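Local coordinates for TPR repeat-containing protein YrrB (Bacillus subtilis, PDB 2Q7F) that possibly mediates complex formation among RNA sulfuration components, RNA processing components and aminoacyl-tRNA synthetases, using a superhelix of TPR repeats, at residues 113-118 / 145-150; 149-154 / 159-164; 176-181 / 200-205; 191-196 / 224-229. All blocks are in the same frame, centred on the assembly; numbering follows the deposited sequence.

Interaction 1: 113-118 / 145-150; sequences MFEKAL and LPYLQR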
loop_
_atom_site.group_PDB
_atom_site.type_symbol
_atom_site.label_atom_id
_atom_site.label_comp_id
_atom_site.label_asym_id
_atom_site.label_seq_id
_atom_site.Cartn_x
_atom_site.Cartn_y
_atom_site.Cartn_z
ATOM N N MET A 113 7.462 -5.255 9.975
ATOM C CA MET A 113 6.814 -4.324 10.907
ATOM C C MET A 113 5.300 -4.306 10.775
ATOM O O MET A 113 4.583 -4.308 11.793
ATOM C CB MET A 113 7.351 -2.888 10.759
ATOM C CG MET A 113 8.776 -2.629 11.315
ATOM S SD MET A 113 9.083 -3.043 13.061
ATOM C CE MET A 113 9.859 -4.659 12.892
ATOM N N PHE A 114 4.814 -4.280 9.533
ATOM C CA PHE A 114 3.369 -4.237 9.288
ATOM C C PHE A 114 2.670 -5.506 9.731
ATOM O O PHE A 114 1.579 -5.453 10.283
ATOM C CB PHE A 114 3.040 -3.922 7.832
ATOM C CG PHE A 114 3.305 -2.505 7.451
ATOM C CD1 PHE A 114 3.002 -1.461 8.328
ATOM C CD2 PHE A 114 3.849 -2.197 6.212
ATOM C CE1 PHE A 114 3.255 -0.121 7.982
ATOM C CE2 PHE A 114 4.099 -0.866 5.856
ATOM C CZ PHE A 114 3.798 0.172 6.747
ATOM N N GLU A 115 3.298 -6.649 9.486
ATOM C CA GLU A 115 2.718 -7.907 9.905
ATOM C C GLU A 115 2.720 -8.023 11.438
ATOM O O GLU A 115 1.804 -8.609 12.019
ATOM C CB GLU A 115 3.412 -9.088 9.217
ATOM C CG GLU A 115 2.445 -10.217 8.863
ATOM C CD GLU A 115 2.819 -10.967 7.587
ATOM O OE1 GLU A 115 2.899 -10.340 6.510
ATOM O OE2 GLU A 115 3.019 -12.195 7.658
ATOM N N LYS A 116 3.725 -7.442 12.091
ATOM C CA LYS A 116 3.751 -7.395 13.557
ATOM C C LYS A 116 2.660 -6.481 14.102
ATOM O O LYS A 116 2.058 -6.773 15.143
ATOM C CB LYS A 116 5.120 -6.970 14.091
ATOM C CG LYS A 116 6.221 -8.021 13.958
ATOM C CD LYS A 116 7.430 -7.611 14.766
ATOM C CE LYS A 116 8.698 -8.300 14.323
ATOM N NZ LYS A 116 8.606 -9.769 14.455
ATOM N N ALA A 117 2.399 -5.384 13.395
ATOM C CA ALA A 117 1.323 -4.475 13.777
ATOM C C ALA A 117 0.006 -5.239 13.746
ATOM O O ALA A 117 -0.721 -5.307 14.755
ATOM C CB ALA A 117 1.284 -3.266 12.857
ATOM N N LEU A 118 -0.265 -5.842 12.591
ATOM C CA LEU A 118 -1.420 -6.695 12.400
ATOM C C LEU A 118 -1.479 -7.812 13.450
ATOM O O LEU A 118 -2.545 -8.084 14.009
ATOM C CB LEU A 118 -1.419 -7.258 10.978
ATOM C CG LEU A 118 -2.400 -8.354 10.547
ATOM C CD1 LEU A 118 -3.862 -7.996 10.827
ATOM C CD2 LEU A 118 -2.214 -8.643 9.077
ATOM N N LEU A 145 -2.663 -10.451 -1.783
ATOM C CA LEU A 145 -4.029 -10.603 -2.269
ATOM C C LEU A 145 -5.115 -10.496 -1.187
ATOM O O LEU A 145 -6.022 -9.676 -1.330
ATOM C CB LEU A 145 -4.143 -11.905 -3.062
ATOM C CG LEU A 145 -5.147 -12.003 -4.205
ATOM C CD1 LEU A 145 -4.808 -11.072 -5.352
ATOM C CD2 LEU A 145 -5.182 -13.437 -4.696
ATOM N N PRO A 146 -5.036 -11.314 -0.113
ATOM C CA PRO A 146 -6.069 -11.247 0.928
ATOM C C PRO A 146 -6.163 -9.906 1.667
ATOM O O PRO A 146 -7.264 -9.514 2.081
ATOM C CB PRO A 146 -5.674 -12.369 1.894
ATOM C CG PRO A 146 -4.237 -12.608 1.642
ATOM C CD PRO A 146 -4.043 -12.362 0.183
ATOM N N TYR A 147 -5.028 -9.224 1.836
ATOM C CA TYR A 147 -4.997 -7.941 2.545
ATOM C C TYR A 147 -5.460 -6.817 1.633
ATOM O O TYR A 147 -6.161 -5.918 2.077
ATOM C CB TYR A 147 -3.596 -7.628 3.093
ATOM C CG TYR A 147 -2.993 -8.731 3.930
ATOM C CD1 TYR A 147 -3.538 -9.078 5.174
ATOM C CD2 TYR A 147 -1.869 -9.424 3.484
ATOM C CE1 TYR A 147 -2.981 -10.101 5.942
ATOM C CE2 TYR A 147 -1.300 -10.438 4.244
ATOM C CZ TYR A 147 -1.862 -10.775 5.476
ATOM O OH TYR A 147 -1.297 -11.795 6.220
ATOM N N LEU A 148 -5.051 -6.863 0.364
ATOM C CA LEU A 148 -5.534 -5.909 -0.630
ATOM C C LEU A 148 -7.033 -6.044 -0.849
ATOM O O LEU A 148 -7.727 -5.038 -1.014
ATOM C CB LEU A 148 -4.807 -6.069 -1.961
ATOM C CG LEU A 148 -3.432 -5.421 -2.050
ATOM C CD1 LEU A 148 -2.832 -5.681 -3.423
ATOM C CD2 LEU A 148 -3.494 -3.926 -1.748
ATOM N N GLN A 149 -7.518 -7.286 -0.855
ATOM C CA GLN A 149 -8.948 -7.560 -0.967
ATOM C C GLN A 149 -9.679 -6.862 0.163
ATOM O O GLN A 149 -10.733 -6.254 -0.037
ATOM C CB GLN A 149 -9.234 -9.072 -0.910
ATOM C CG GLN A 149 -10.710 -9.426 -1.132
ATOM C CD GLN A 149 -10.980 -10.923 -1.130
ATOM O OE1 GLN A 149 -10.832 -11.596 -0.103
ATOM N NE2 GLN A 149 -11.391 -11.450 -2.281
ATOM N N ARG A 150 -9.088 -6.952 1.348
ATOM C CA ARG A 150 -9.690 -6.433 2.552
ATOM C C ARG A 150 -9.753 -4.910 2.539
ATOM O O ARG A 150 -10.791 -4.340 2.862
ATOM C CB ARG A 150 -8.941 -6.954 3.774
ATOM C CG ARG A 150 -9.669 -6.756 5.090
ATOM C CD ARG A 150 -11.109 -7.239 5.049
ATOM N NE ARG A 150 -11.813 -6.736 6.214
ATOM C CZ ARG A 150 -13.133 -6.665 6.332
ATOM N NH1 ARG A 150 -13.925 -7.067 5.345
ATOM N NH2 ARG A 150 -13.656 -6.182 7.450
#
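Tyr147 reaches from helix 141-154 toward helix 107-120 and meets the tip of Leu118 part way along its ring. Its first torsion turns CG away from the carbonyl carbon (chi1 -52°), and from CB the ring extends toward helix 107-120. At CD1 the nearest atom across is Leu118 CD2, 4.1 Å away. One atom further out, Tyr147 CE1 lies 3.5 Å from the same Leu118 CD2, the tightest point of the contact. CZ is again a little more distant. The methyl thus sits beside one flank of the ring, centred on CE1, at a slant. At the far end, Tyr147 OH comes within 4.4 Å of Glu115 CD, a loose approach.

The two backbones stay well apart: even Leu118 CA and Tyr147 CA are 10.6 Å from each other. Helix 125-137 lies nearby and receives both sides, since Glu115 touches Leu131 and Tyr147 touches Leu135. Between TPR 3 and TPR 4, then, this is a contact of long side chains at the protein surface. Its chemistry is one leucine methyl against the CD1-CE1-CZ side of an aromatic ring, which implies dispersion with little directional preference.

Interaction 2: 149-154 / 159-164; sequences QRAVEL and TEARFQ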
loop_
_atom_site.group_PDB
_atom_site.type_symbol
_atom_site.label_atom_id
_atom_site.label_comp_id
_atom_site.label_asym_id
_atom_site.label_seq_id
_atom_site.Cartn_x
_atom_site.Cartn_y
_atom_site.Cartn_z
ATOM N N GLN A 149 -7.518 -7.286 -0.855
ATOM C CA GLN A 149 -8.948 -7.560 -0.967
ATOM C C GLN A 149 -9.679 -6.862 0.163
ATOM O O GLN A 149 -10.733 -6.254 -0.037
ATOM C CB GLN A 149 -9.234 -9.072 -0.910
ATOM C CG GLN A 149 -10.710 -9.426 -1.132
ATOM C CD GLN A 149 -10.980 -10.923 -1.130
ATOM O OE1 GLN A 149 -10.832 -11.596 -0.103
ATOM N NE2 GLN A 149 -11.391 -11.450 -2.281
ATOM N N ARG A 150 -9.088 -6.952 1.348
ATOM C CA ARG A 150 -9.690 -6.433 2.552
ATOM C C ARG A 150 -9.753 -4.910 2.539
ATOM O O ARG A 150 -10.791 -4.340 2.862
ATOM C CB ARG A 150 -8.941 -6.954 3.774
ATOM C CG ARG A 150 -9.669 -6.756 5.090
ATOM C CD ARG A 150 -11.109 -7.239 5.049
ATOM N NE ARG A 150 -11.813 -6.736 6.214
ATOM C CZ ARG A 150 -13.133 -6.665 6.332
ATOM N NH1 ARG A 150 -13.925 -7.067 5.345
ATOM N NH2 ARG A 150 -13.656 -6.182 7.450
ATOM N N ALA A 151 -8.650 -4.267 2.148
ATOM C CA ALA A 151 -8.568 -2.804 2.039
ATOM C C ALA A 151 -9.668 -2.212 1.153
ATOM O O ALA A 151 -10.216 -1.152 1.452
ATOM C CB ALA A 151 -7.193 -2.386 1.513
ATOM N N VAL A 152 -9.964 -2.895 0.051
ATOM C CA VAL A 152 -11.060 -2.511 -0.818
ATOM C C VAL A 152 -12.369 -2.637 -0.043
ATOM O O VAL A 152 -13.111 -1.670 0.068
ATOM C CB VAL A 152 -11.090 -3.348 -2.118
ATOM C CG1 VAL A 152 -12.334 -3.024 -2.939
ATOM C CG2 VAL A 152 -9.823 -3.103 -2.927
ATOM N N GLU A 153 -12.629 -3.811 0.522
ATOM C CA GLU A 153 -13.845 -4.030 1.312
ATOM C C GLU A 153 -14.048 -2.940 2.359
ATOM O O GLU A 153 -15.126 -2.349 2.445
ATOM C CB GLU A 153 -13.828 -5.407 1.979
ATOM C CG GLU A 153 -13.928 -6.559 0.996
ATOM C CD GLU A 153 -13.729 -7.923 1.644
ATOM O OE1 GLU A 153 -13.969 -8.063 2.869
ATOM O OE2 GLU A 153 -13.338 -8.860 0.913
ATOM N N LEU A 154 -12.996 -2.660 3.125
ATOM C CA LEU A 154 -13.057 -1.676 4.210
ATOM C C LEU A 154 -13.120 -0.225 3.734
ATOM O O LEU A 154 -13.370 0.680 4.526
ATOM C CB LEU A 154 -11.879 -1.859 5.174
ATOM C CG LEU A 154 -11.985 -2.966 6.224
ATOM C CD1 LEU A 154 -10.756 -2.925 7.128
ATOM C CD2 LEU A 154 -13.263 -2.847 7.045
ATOM N N THR A 159 -9.639 4.263 -4.474
ATOM C CA THR A 159 -9.218 3.957 -5.849
ATOM C C THR A 159 -7.848 3.274 -5.926
ATOM O O THR A 159 -7.677 2.275 -6.642
ATOM C CB THR A 159 -9.209 5.242 -6.706
ATOM O OG1 THR A 159 -10.554 5.702 -6.866
ATOM C CG2 THR A 159 -8.611 4.994 -8.080
ATOM N N GLU A 160 -6.894 3.819 -5.174
ATOM C CA GLU A 160 -5.511 3.358 -5.174
ATOM C C GLU A 160 -5.393 1.889 -4.761
ATOM O O GLU A 160 -4.723 1.096 -5.437
ATOM C CB GLU A 160 -4.664 4.242 -4.251
ATOM C CG GLU A 160 -3.334 4.669 -4.848
ATOM C CD GLU A 160 -2.578 3.506 -5.467
ATOM O OE1 GLU A 160 -2.456 3.469 -6.720
ATOM O OE2 GLU A 160 -2.124 2.619 -4.703
ATOM N N ALA A 161 -6.053 1.536 -3.659
ATOM C CA ALA A 161 -6.109 0.154 -3.194
ATOM C C ALA A 161 -6.710 -0.731 -4.264
ATOM O O ALA A 161 -6.173 -1.788 -4.582
ATOM C CB ALA A 161 -6.920 0.048 -1.915
ATOM N N ARG A 162 -7.819 -0.281 -4.835
ATOM C CA ARG A 162 -8.549 -1.080 -5.802
ATOM C C ARG A 162 -7.735 -1.359 -7.066
ATOM O O ARG A 162 -7.824 -2.448 -7.636
ATOM C CB ARG A 162 -9.878 -0.420 -6.137
ATOM C CG ARG A 162 -10.846 -1.366 -6.787
ATOM C CD ARG A 162 -12.091 -0.651 -7.226
ATOM N NE ARG A 162 -12.906 -0.281 -6.076
ATOM C CZ ARG A 162 -13.894 -1.019 -5.583
ATOM N NH1 ARG A 162 -14.223 -2.182 -6.139
ATOM N NH2 ARG A 162 -14.556 -0.584 -4.527
ATOM N N PHE A 163 -6.937 -0.385 -7.492
ATOM C CA PHE A 163 -6.055 -0.588 -8.632
ATOM C C PHE A 163 -4.953 -1.610 -8.324
ATOM O O PHE A 163 -4.569 -2.400 -9.195
ATOM C CB PHE A 163 -5.450 0.738 -9.103
ATOM C CG PHE A 163 -4.397 0.579 -10.168
ATOM C CD1 PHE A 163 -4.723 0.069 -11.419
ATOM C CD2 PHE A 163 -3.079 0.926 -9.913
ATOM C CE1 PHE A 163 -3.741 -0.094 -12.393
ATOM C CE2 PHE A 163 -2.095 0.767 -10.887
ATOM C CZ PHE A 163 -2.425 0.258 -12.124
ATOM N N GLN A 164 -4.456 -1.600 -7.089
ATOM C CA GLN A 164 -3.412 -2.543 -6.676
ATOM C C GLN A 164 -3.949 -3.967 -6.528
ATOM O O GLN A 164 -3.252 -4.941 -6.829
ATOM C CB GLN A 164 -2.772 -2.094 -5.367
ATOM C CG GLN A 164 -1.982 -0.816 -5.478
ATOM C CD GLN A 164 -0.622 -1.030 -6.106
ATOM O OE1 GLN A 164 -0.125 -0.173 -6.838
ATOM N NE2 GLN A 164 -0.007 -2.175 -5.820
#
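Val152 and Arg162 stand at about a right angle to each other, and the two methyls of the valine divide the arginine between them. CG1, placed opposite the backbone N (chi1 174°), lies over one face of the Arg162 guanidinium, 3.5 Å above its plane and shifted toward the rim; Val152 CG1 is 3.7 Å from Arg162 NH2. CG2 turns instead to the base of the same residue, where Val152 CG2 is 3.7 Å from Arg162 CA, and it also touches the neighbouring Ala161. The arginine chain runs out extended from its CB and then bends at chi3 (-72°), which brings the flat end group back beneath the valine. Beside this pair, Ala151 CB faces Ala161 CB at 4.2 Å.

Such small residues allow a close approach: the helical segments 149-154 and 159-164 run at 147° with their axes 8.7 Å apart, joining TPR 4 and TPR 5 across a short loop. An alanine in place of Val152 would remove both methyls, and that guanidinium face would probably lose the methyl packed on it while a gap opened beside Ala161.

The polar end of Arg162 is held by partners beyond this contact: NH2 in a salt bridge with Glu156, NH1 in a hydrogen bond with Gln181, which together are likely to fix the plane's rotation. Charge and apolar packing therefore coexist: a buried cation keeps its charge paired by Glu156 while a valine methyl packs on one face of the same group.

Interaction 3: 176-181 / 200-205; sequences DEALSQ and GVTYAY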
loop_
_atom_site.group_PDB
_atom_site.type_symbol
_atom_site.label_atom_id
_atom_site.label_comp_id
_atom_site.label_asym_id
_atom_site.label_seq_id
_atom_site.Cartn_x
_atom_site.Cartn_y
_atom_site.Cartn_z
ATOM N N ASP A 176 -10.865 -12.268 -14.530
ATOM C CA ASP A 176 -12.153 -11.619 -14.765
ATOM C C ASP A 176 -12.506 -10.696 -13.614
ATOM O O ASP A 176 -13.023 -9.597 -13.819
ATOM C CB ASP A 176 -13.239 -12.666 -15.005
ATOM C CG ASP A 176 -12.780 -13.751 -15.956
ATOM O OD1 ASP A 176 -12.012 -14.635 -15.515
ATOM O OD2 ASP A 176 -13.160 -13.707 -17.144
ATOM N N GLU A 177 -12.198 -11.147 -12.404
ATOM C CA GLU A 177 -12.324 -10.331 -11.199
ATOM C C GLU A 177 -11.333 -9.158 -11.203
ATOM O O GLU A 177 -11.571 -8.132 -10.553
ATOM C CB GLU A 177 -12.161 -11.194 -9.941
ATOM C CG GLU A 177 -11.184 -12.363 -10.091
ATOM C CD GLU A 177 -11.786 -13.551 -10.837
ATOM O OE1 GLU A 177 -12.747 -14.161 -10.325
ATOM O OE2 GLU A 177 -11.297 -13.880 -11.939
ATOM N N ALA A 178 -10.233 -9.308 -11.941
ATOM C CA ALA A 178 -9.287 -8.211 -12.143
ATOM C C ALA A 178 -9.968 -7.107 -12.929
ATOM O O ALA A 178 -9.940 -5.942 -12.528
ATOM C CB ALA A 178 -8.037 -8.694 -12.865
ATOM N N LEU A 179 -10.601 -7.497 -14.036
ATOM C CA LEU A 179 -11.370 -6.582 -14.883
ATOM C C LEU A 179 -12.525 -5.943 -14.120
ATOM O O LEU A 179 -12.809 -4.762 -14.301
ATOM C CB LEU A 179 -11.884 -7.308 -16.122
ATOM C CG LEU A 179 -10.803 -7.815 -17.075
ATOM C CD1 LEU A 179 -11.372 -8.923 -17.929
ATOM C CD2 LEU A 179 -10.213 -6.692 -17.944
ATOM N N SER A 180 -13.175 -6.732 -13.263
ATOM C CA SER A 180 -14.176 -6.213 -12.329
ATOM C C SER A 180 -13.623 -5.011 -11.577
ATOM O O SER A 180 -14.253 -3.951 -11.536
ATOM C CB SER A 180 -14.608 -7.290 -11.328
ATOM O OG SER A 180 -15.187 -8.392 -11.992
ATOM N N GLN A 181 -12.434 -5.182 -11.006
ATOM C CA GLN A 181 -11.797 -4.121 -10.236
ATOM C C GLN A 181 -11.289 -2.973 -11.115
ATOM O O GLN A 181 -11.567 -1.808 -10.818
ATOM C CB GLN A 181 -10.688 -4.671 -9.325
ATOM C CG GLN A 181 -11.160 -5.683 -8.278
ATOM C CD GLN A 181 -12.158 -5.112 -7.282
ATOM O OE1 GLN A 181 -12.316 -3.897 -7.161
ATOM N NE2 GLN A 181 -12.841 -5.997 -6.558
ATOM N N GLY A 200 -6.188 -3.662 -20.517
ATOM C CA GLY A 200 -5.746 -4.042 -21.850
ATOM C C GLY A 200 -4.879 -5.279 -21.816
ATOM O O GLY A 200 -5.044 -6.176 -22.638
ATOM N N VAL A 201 -3.965 -5.334 -20.850
ATOM C CA VAL A 201 -3.037 -6.460 -20.717
ATOM C C VAL A 201 -3.750 -7.717 -20.223
ATOM O O VAL A 201 -3.377 -8.834 -20.593
ATOM C CB VAL A 201 -1.846 -6.108 -19.800
ATOM C CG1 VAL A 201 -0.933 -7.318 -19.598
ATOM C CG2 VAL A 201 -1.052 -4.953 -20.388
ATOM N N THR A 202 -4.778 -7.528 -19.398
ATOM C CA THR A 202 -5.555 -8.650 -18.872
ATOM C C THR A 202 -6.260 -9.384 -20.010
ATOM O O THR A 202 -6.160 -10.608 -20.118
ATOM C CB THR A 202 -6.576 -8.202 -17.792
ATOM O OG1 THR A 202 -5.874 -7.754 -16.626
ATOM C CG2 THR A 202 -7.500 -9.351 -17.401
ATOM N N TYR A 203 -6.950 -8.624 -20.860
ATOM C CA TYR A 203 -7.668 -9.175 -22.012
ATOM C C TYR A 203 -6.765 -9.982 -22.948
ATOM O O TYR A 203 -7.205 -10.972 -23.530
ATOM C CB TYR A 203 -8.380 -8.069 -22.796
ATOM C CG TYR A 203 -9.734 -7.655 -22.246
ATOM C CD1 TYR A 203 -10.766 -8.588 -22.077
ATOM C CD2 TYR A 203 -9.996 -6.321 -21.931
ATOM C CE1 TYR A 203 -12.016 -8.200 -21.583
ATOM C CE2 TYR A 203 -11.239 -5.924 -21.441
ATOM C CZ TYR A 203 -12.242 -6.864 -21.270
ATOM O OH TYR A 203 -13.464 -6.458 -20.787
ATOM N N ALA A 204 -5.509 -9.559 -23.084
ATOM C CA ALA A 204 -4.513 -10.302 -23.862
ATOM C C ALA A 204 -4.321 -11.741 -23.354
ATOM O O ALA A 204 -4.233 -12.683 -24.146
ATOM C CB ALA A 204 -3.190 -9.555 -23.874
ATOM N N TYR A 205 -4.271 -11.897 -22.031
ATOM C CA TYR A 205 -4.156 -13.201 -21.388
ATOM C C TYR A 205 -5.473 -13.977 -21.439
ATOM O O TYR A 205 -5.496 -15.191 -21.216
ATOM C CB TYR A 205 -3.685 -13.033 -19.941
ATOM C CG TYR A 205 -2.192 -12.821 -19.799
ATOM C CD1 TYR A 205 -1.598 -11.608 -20.154
ATOM C CD2 TYR A 205 -1.370 -13.834 -19.305
ATOM C CE1 TYR A 205 -0.224 -11.413 -20.027
ATOM C CE2 TYR A 205 0.006 -13.648 -19.168
ATOM C CZ TYR A 205 0.568 -12.438 -19.533
ATOM O OH TYR A 205 1.922 -12.249 -19.405
#
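Leu179 projects from helix 176-188 into the angle between Thr202 and Tyr203 of helix 193-205, and it contributes the largest buried area of the contact. With its CG turned away from the carbonyl carbon (chi1 -64°), the branch point itself rests on the threonine methyl, Leu179 CG to Thr202 CG2 being 3.7 Å. Leucine and threonine lie alongside each other, pointing opposite ways. Beyond CG, the branches spread over Tyr203: Leu179 CD2 lies 3.9 Å from the ring centroid and only 19° off the ring normal, a CH-pi contact over the face, while Leu179 CD1 approaches Tyr203 CE1 at 3.8 Å.

Thr202 meets the leucine with CG2 and CB; its hydroxyl OG1 is hydrogen-bonded to Asn198 O of its own helix, one turn earlier. Tyr203 is further packed by Ala212 and Met215 of helix 211-222. A serine in place of Leu179 would lack CG and both methyls, so the Tyr203 face would probably lose its CH-pi partner and a gap would open beside the Thr202 methyl.

The two segments run at 161° with axes 9.9 Å apart, and Ala178, which packs on Ala170 of helix 159-172, adds a looser touch to Thr202. Antiparallel neighbours of this kind, here bridging TPR 5 and TPR 6, are the hallmark of the TPR fold, in which successive helices stack into a right-handed superhelix.

Interaction 4: 191-196 / 224-229; sequences GHADAF and PDHMLA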
loop_
_atom_site.group_PDB
_atom_site.type_symbol
_atom_site.label_atom_id
_atom_site.label_comp_id
_atom_site.label_asym_id
_atom_site.label_seq_id
_atom_site.Cartn_x
_atom_site.Cartn_y
_atom_site.Cartn_z
ATOM N N GLY A 191 -9.626 9.383 -15.324
ATOM C CA GLY A 191 -8.330 9.844 -15.810
ATOM C C GLY A 191 -7.242 8.832 -15.512
ATOM O O GLY A 191 -6.052 9.123 -15.668
ATOM N N HIS A 192 -7.655 7.639 -15.085
ATOM C CA HIS A 192 -6.728 6.590 -14.672
ATOM C C HIS A 192 -6.242 5.728 -15.851
ATOM O O HIS A 192 -6.673 4.586 -16.029
ATOM C CB HIS A 192 -7.362 5.724 -13.573
ATOM C CG HIS A 192 -6.367 5.109 -12.638
ATOM N ND1 HIS A 192 -5.588 4.026 -12.983
ATOM C CD2 HIS A 192 -6.018 5.435 -11.371
ATOM C CE1 HIS A 192 -4.807 3.707 -11.967
ATOM N NE2 HIS A 192 -5.049 4.547 -10.976
ATOM N N ALA A 193 -5.332 6.291 -16.643
ATOM C CA ALA A 193 -4.761 5.606 -17.810
ATOM C C ALA A 193 -4.189 4.214 -17.491
ATOM O O ALA A 193 -4.444 3.254 -18.232
ATOM C CB ALA A 193 -3.700 6.484 -18.475
ATOM N N ASP A 194 -3.430 4.119 -16.394
ATOM C CA ASP A 194 -2.815 2.862 -15.952
ATOM C C ASP A 194 -3.799 1.702 -15.863
ATOM O O ASP A 194 -3.491 0.587 -16.300
ATOM C CB ASP A 194 -2.133 3.043 -14.598
ATOM C CG ASP A 194 -0.817 3.764 -14.707
ATOM O OD1 ASP A 194 -0.440 4.127 -15.839
ATOM O OD2 ASP A 194 -0.161 3.973 -13.662
ATOM N N ALA A 195 -4.974 1.978 -15.291
ATOM C CA ALA A 195 -6.030 0.980 -15.147
ATOM C C ALA A 195 -6.420 0.443 -16.511
ATOM O O ALA A 195 -6.408 -0.772 -16.723
ATOM C CB ALA A 195 -7.243 1.567 -14.438
ATOM N N PHE A 196 -6.742 1.352 -17.435
ATOM C CA PHE A 196 -7.071 0.978 -18.813
ATOM C C PHE A 196 -5.978 0.114 -19.452
ATOM O O PHE A 196 -6.279 -0.882 -20.111
ATOM C CB PHE A 196 -7.361 2.217 -19.668
ATOM C CG PHE A 196 -8.789 2.698 -19.581
ATOM C CD1 PHE A 196 -9.088 3.936 -19.017
ATOM C CD2 PHE A 196 -9.836 1.916 -20.074
ATOM C CE1 PHE A 196 -10.405 4.383 -18.940
ATOM C CE2 PHE A 196 -11.151 2.355 -19.997
ATOM C CZ PHE A 196 -11.435 3.588 -19.430
ATOM N N PRO A 224 -1.118 10.559 -24.019
ATOM C CA PRO A 224 -0.509 10.312 -25.331
ATOM C C PRO A 224 0.937 9.800 -25.280
ATOM O O PRO A 224 1.439 9.312 -26.295
ATOM C CB PRO A 224 -0.565 11.688 -26.013
ATOM C CG PRO A 224 -1.625 12.432 -25.286
ATOM C CD PRO A 224 -1.521 11.968 -23.871
ATOM N N ASP A 225 1.594 9.907 -24.123
ATOM C CA ASP A 225 2.967 9.408 -23.969
ATOM C C ASP A 225 3.088 8.149 -23.095
ATOM O O ASP A 225 4.132 7.895 -22.488
ATOM C CB ASP A 225 3.923 10.517 -23.490
ATOM C CG ASP A 225 3.560 11.075 -22.114
ATOM O OD1 ASP A 225 3.351 10.300 -21.153
ATOM O OD2 ASP A 225 3.514 12.315 -21.992
ATOM N N HIS A 226 2.016 7.363 -23.049
ATOM C CA HIS A 226 2.022 6.088 -22.340
ATOM C C HIS A 226 2.792 5.045 -23.154
ATOM O O HIS A 226 2.193 4.280 -23.917
ATOM C CB HIS A 226 0.590 5.615 -22.084
ATOM C CG HIS A 226 0.456 4.712 -20.896
ATOM N ND1 HIS A 226 -0.252 5.067 -19.770
ATOM C CD2 HIS A 226 0.957 3.478 -20.652
ATOM C CE1 HIS A 226 -0.189 4.087 -18.885
ATOM N NE2 HIS A 226 0.539 3.111 -19.397
ATOM N N MET A 227 4.116 5.025 -22.985
ATOM C CA MET A 227 5.009 4.192 -23.803
ATOM C C MET A 227 4.735 2.698 -23.701
ATOM O O MET A 227 4.847 1.978 -24.699
ATOM C CB MET A 227 6.481 4.474 -23.492
ATOM C CG MET A 227 7.156 5.407 -24.495
ATOM S SD MET A 227 8.945 5.158 -24.608
ATOM C CE MET A 227 9.482 5.582 -22.943
ATOM N N LEU A 228 4.385 2.238 -22.501
ATOM C CA LEU A 228 3.990 0.846 -22.299
ATOM C C LEU A 228 2.701 0.500 -23.053
ATOM O O LEU A 228 2.626 -0.543 -23.707
ATOM C CB LEU A 228 3.883 0.514 -20.808
ATOM C CG LEU A 228 5.074 -0.173 -20.117
ATOM C CD1 LEU A 228 6.460 0.268 -20.643
ATOM C CD2 LEU A 228 4.991 0.015 -18.608
ATOM N N ALA A 229 1.700 1.376 -22.987
ATOM C CA ALA A 229 0.478 1.183 -23.772
ATOM C C ALA A 229 0.815 1.192 -25.249
ATOM O O ALA A 229 0.225 0.446 -26.026
ATOM C CB ALA A 229 -0.561 2.246 -23.451
#
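Asp194 OD1 lies only 3.1 Å from a ring carbon, His226 CE1, and not against a ring nitrogen. The oxygen sits at the edge of the imidazole, near its plane, and the carboxylate is turned 89° to the ring. His226 NE2 is farther from Asp194 OD1, at 3.8 Å. Ala193 supplies the apolar part, its CB 3.9 Å from His226 ND1, approaching the ring at a slant.

Both segments enter helices through a histidine in the N-cap position, but only the first caps in the modelled orientation: His192 ND1 accepts from Ala195 N at 3.1 Å, with the donor in the ring plane. In His226 the atom nearest the corresponding amide is a carbon, CD2 lying 3.2 Å from Ala229 N.

A half-turn of the His226 ring, hard to exclude at 2.49 Å resolution, would put nitrogens at both places, so the assignment of ring atoms is doubtful. Tyr197 also meets this ring. As modelled, the carboxylate would probably favour a positively charged ring; flipped, a neutral ring with ND1 accepting from Ala229 N and NE2 facing Asp194 OD1 could serve both partners.

In the fold
The four contacts follow the superhelix from its middle toward its C-terminal end. Interactions 1 and 2 share helix 141-154, with centres 12 Å apart, and touch where Leu148 CD1 meets Gln164 O at 3.5 Å. Interaction 2 reaches both later contacts: Arg162 NH1 lies 2.8 Å from Gln181 OE1 of interaction 3, a probable hydrogen bond, and the Phe163 ring packs on interaction 4, with Phe163 CG 3.6 Å from His192 CE1. Interactions 3 and 4 use opposite ends of helix 193-205, their centres 15 Å apart. Interaction 1 touches neither of them. Together they join consecutive repeats of the scaffold; the geometry alone does not place them in the peptide-binding site.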